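Local coordinates for putative TetR-family transcriptional regulator (Syntrophomonas wolfei subsp. wolfei, PDB 3LWJ), which probably binds DNA through an N-terminal helix-turn-helix domain and regulates transcription, as members of the TetR family generally do, at residues K28-T33 / D55-L60. Sequence-based numbering, arbitrary orientation. Where two conformers were deposited one is given.
Sequences KGYYNT and DKEDIL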
loop_
_atom_site.group_PDB
_atom_site.type_symbol
_atom_site.label_atom_id
_atom_site.label_comp_id
_atom_site.label_asym_id
_atom_site.label_seq_id
_atom_site.Cartn_x
_atom_site.Cartn_y
_atom_site.Cartn_z
ATOM N N LYS A 28 11.291 17.618 10.213
ATOM C CA LYS A 28 12.071 18.103 9.054
ATOM C C LYS A 28 11.911 17.249 7.797
ATOM O O LYS A 28 12.287 17.696 6.696
ATOM C CB LYS A 28 13.575 18.147 9.388
ATOM C CG LYS A 28 13.971 18.931 10.642
ATOM C CD LYS A 28 15.493 18.924 10.848
ATOM C CE LYS A 28 16.255 19.349 9.583
ATOM N NZ LYS A 28 17.682 19.749 9.835
ATOM N N GLY A 29 11.381 16.030 7.960
ATOM C CA GLY A 29 11.374 15.021 6.886
ATOM C C GLY A 29 12.616 14.104 6.935
ATOM O O GLY A 29 13.737 14.576 7.149
ATOM N N TYR A 30 12.400 12.806 6.731
ATOM C CA TYR A 30 13.443 11.771 6.837
ATOM C C TYR A 30 14.728 12.096 6.049
ATOM O O TYR A 30 15.833 11.944 6.565
ATOM C CB TYR A 30 12.881 10.398 6.396
ATOM C CG TYR A 30 13.917 9.305 6.467
ATOM C CD1 TYR A 30 14.071 8.550 7.623
ATOM C CD2 TYR A 30 14.803 9.076 5.404
ATOM C CE1 TYR A 30 15.060 7.575 7.718
ATOM C CE2 TYR A 30 15.788 8.094 5.489
ATOM C CZ TYR A 30 15.919 7.361 6.658
ATOM O OH TYR A 30 16.882 6.363 6.778
ATOM N N TYR A 31 14.581 12.563 4.816
ATOM C CA TYR A 31 15.736 12.848 3.955
ATOM C C TYR A 31 16.463 14.137 4.308
ATOM O O TYR A 31 17.718 14.201 4.210
ATOM C CB TYR A 31 15.312 12.841 2.489
ATOM C CG TYR A 31 15.007 11.432 2.057
ATOM C CD1 TYR A 31 16.043 10.496 1.923
ATOM C CD2 TYR A 31 13.710 11.011 1.854
ATOM C CE1 TYR A 31 15.797 9.207 1.542
ATOM C CE2 TYR A 31 13.434 9.702 1.494
ATOM C CZ TYR A 31 14.485 8.800 1.333
ATOM O OH TYR A 31 14.229 7.501 0.961
ATOM N N ASN A 32 15.690 15.134 4.741
ATOM C CA ASN A 32 16.244 16.408 5.243
ATOM C C ASN A 32 16.923 16.307 6.608
ATOM O O ASN A 32 17.618 17.225 6.986
ATOM C CB ASN A 32 15.146 17.481 5.362
ATOM C CG ASN A 32 14.464 17.802 4.027
ATOM O OD1 ASN A 32 15.118 17.956 3.006
ATOM N ND2 ASN A 32 13.137 17.926 4.050
ATOM N N THR A 33 16.670 15.247 7.377
ATOM C CA THR A 33 17.358 15.050 8.674
ATOM C C THR A 33 18.761 14.435 8.484
ATOM O O THR A 33 18.895 13.406 7.821
ATOM C CB THR A 33 16.575 14.118 9.598
ATOM O OG1 THR A 33 15.247 14.616 9.754
ATOM C CG2 THR A 33 17.275 13.967 10.993
ATOM N N ASP A 55 24.582 5.184 10.525
ATOM C CA ASP A 55 23.870 6.220 9.736
ATOM C C ASP A 55 22.327 6.245 10.007
ATOM O O ASP A 55 21.866 5.561 10.918
ATOM C CB ASP A 55 24.200 6.075 8.228
ATOM C CG ASP A 55 23.544 4.890 7.566
ATOM O OD1 ASP A 55 22.603 4.285 8.123
ATOM O OD2 ASP A 55 23.952 4.580 6.420
ATOM N N LYS A 56 21.549 7.031 9.249
ATOM C CA LYS A 56 20.074 7.094 9.444
ATOM C C LYS A 56 19.358 5.763 9.186
ATOM O O LYS A 56 18.362 5.432 9.845
ATOM C CB LYS A 56 19.413 8.133 8.541
ATOM C CG LYS A 56 19.443 9.550 9.006
ATOM C CD LYS A 56 18.572 10.413 8.088
ATOM C CE LYS A 56 19.162 10.549 6.679
ATOM N NZ LYS A 56 18.408 11.444 5.783
ATOM N N GLU A 57 19.838 5.030 8.191
ATOM C CA GLU A 57 19.199 3.796 7.816
ATOM C C GLU A 57 19.344 2.754 8.923
ATOM O O GLU A 57 18.465 1.914 9.101
ATOM C CB GLU A 57 19.750 3.271 6.492
ATOM C CG GLU A 57 19.230 4.046 5.287
ATOM C CD GLU A 57 19.726 5.491 5.250
ATOM O OE1 GLU A 57 20.949 5.702 5.397
ATOM O OE2 GLU A 57 18.900 6.426 5.096
ATOM N N ASP A 58 20.452 2.797 9.656
ATOM C CA ASP A 58 20.616 1.939 10.822
ATOM C C ASP A 58 19.558 2.310 11.861
ATOM O O ASP A 58 19.031 1.444 12.549
ATOM C CB ASP A 58 22.031 2.059 11.407
ATOM C CG ASP A 58 23.077 1.319 10.573
ATOM O OD1 ASP A 58 22.807 0.179 10.142
ATOM O OD2 ASP A 58 24.174 1.869 10.359
ATOM N N ILE A 59 19.245 3.605 11.965
ATOM C CA ILE A 59 18.245 4.049 12.948
ATOM C C ILE A 59 16.842 3.561 12.541
ATOM O O ILE A 59 16.130 2.957 13.351
ATOM C CB ILE A 59 18.285 5.578 13.199
ATOM C CG1 ILE A 59 19.527 5.926 14.031
ATOM C CG2 ILE A 59 17.044 6.029 13.948
ATOM C CD1 ILE A 59 19.937 7.352 13.976
ATOM N N LEU A 60 16.499 3.754 11.266
ATOM C CA LEU A 60 15.236 3.305 10.716
ATOM C C LEU A 60 15.092 1.787 10.905
ATOM O O LEU A 60 14.048 1.355 11.370
ATOM C CB LEU A 60 15.103 3.731 9.230
ATOM C CG LEU A 60 13.774 3.426 8.517
ATOM C CD1 LEU A 60 12.636 4.145 9.198
ATOM C CD2 LEU A 60 13.764 3.734 7.007
#
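The Y30 ring has K56 CD over one face, 4.3 Å above its plane and displaced to the ring's margin, while E57 OE2 and Y31 CD1 lie at its edge. The neighbouring Y31 ring takes Y30 CD2 over the centre of one face. Both tyrosines belong to the turn after helix 10-28 in the TetR-type DNA-binding domain, whose predicted helix-turn-helix spans 34-53; the contact ties this turn to the start of helix 56-79, which in TetR proteins typically links the DNA-binding part to the helical body. With CG anti to the backbone N (chi1 179°), the Y30 ring reaches across to that helix. Its OH donates to E57 OE2 at 2.6 Å, meeting the carboxylate oxygen from above its plane, with ring and carboxylate turned 71° apart. The L60 side chain crosses that of Y30 at about a right angle, its CD2 4.1 Å from Y30 CE1. The K56 side chain runs past Y30 in the opposite direction, bent at chi3 (-68°), and its ammonium grips two backbone carbonyls: K56 NZ donates to Y30 O at 2.7 Å and to T33 O at 2.9 Å. A methionine in place of K56 would probably leave both carbonyls without their shared donor, weakening the tie between turn and helix. F25 also meets the Y30 ring, and I120 of helix 118-144 touches Y30, Y31 and E57. The turn is braced internally as well: T33 OG1 donates to G29 O from outside the carbonyl plane, and N32 ND2 reaches K28 O at 2.8 Å, almost in line with the carbonyl bond.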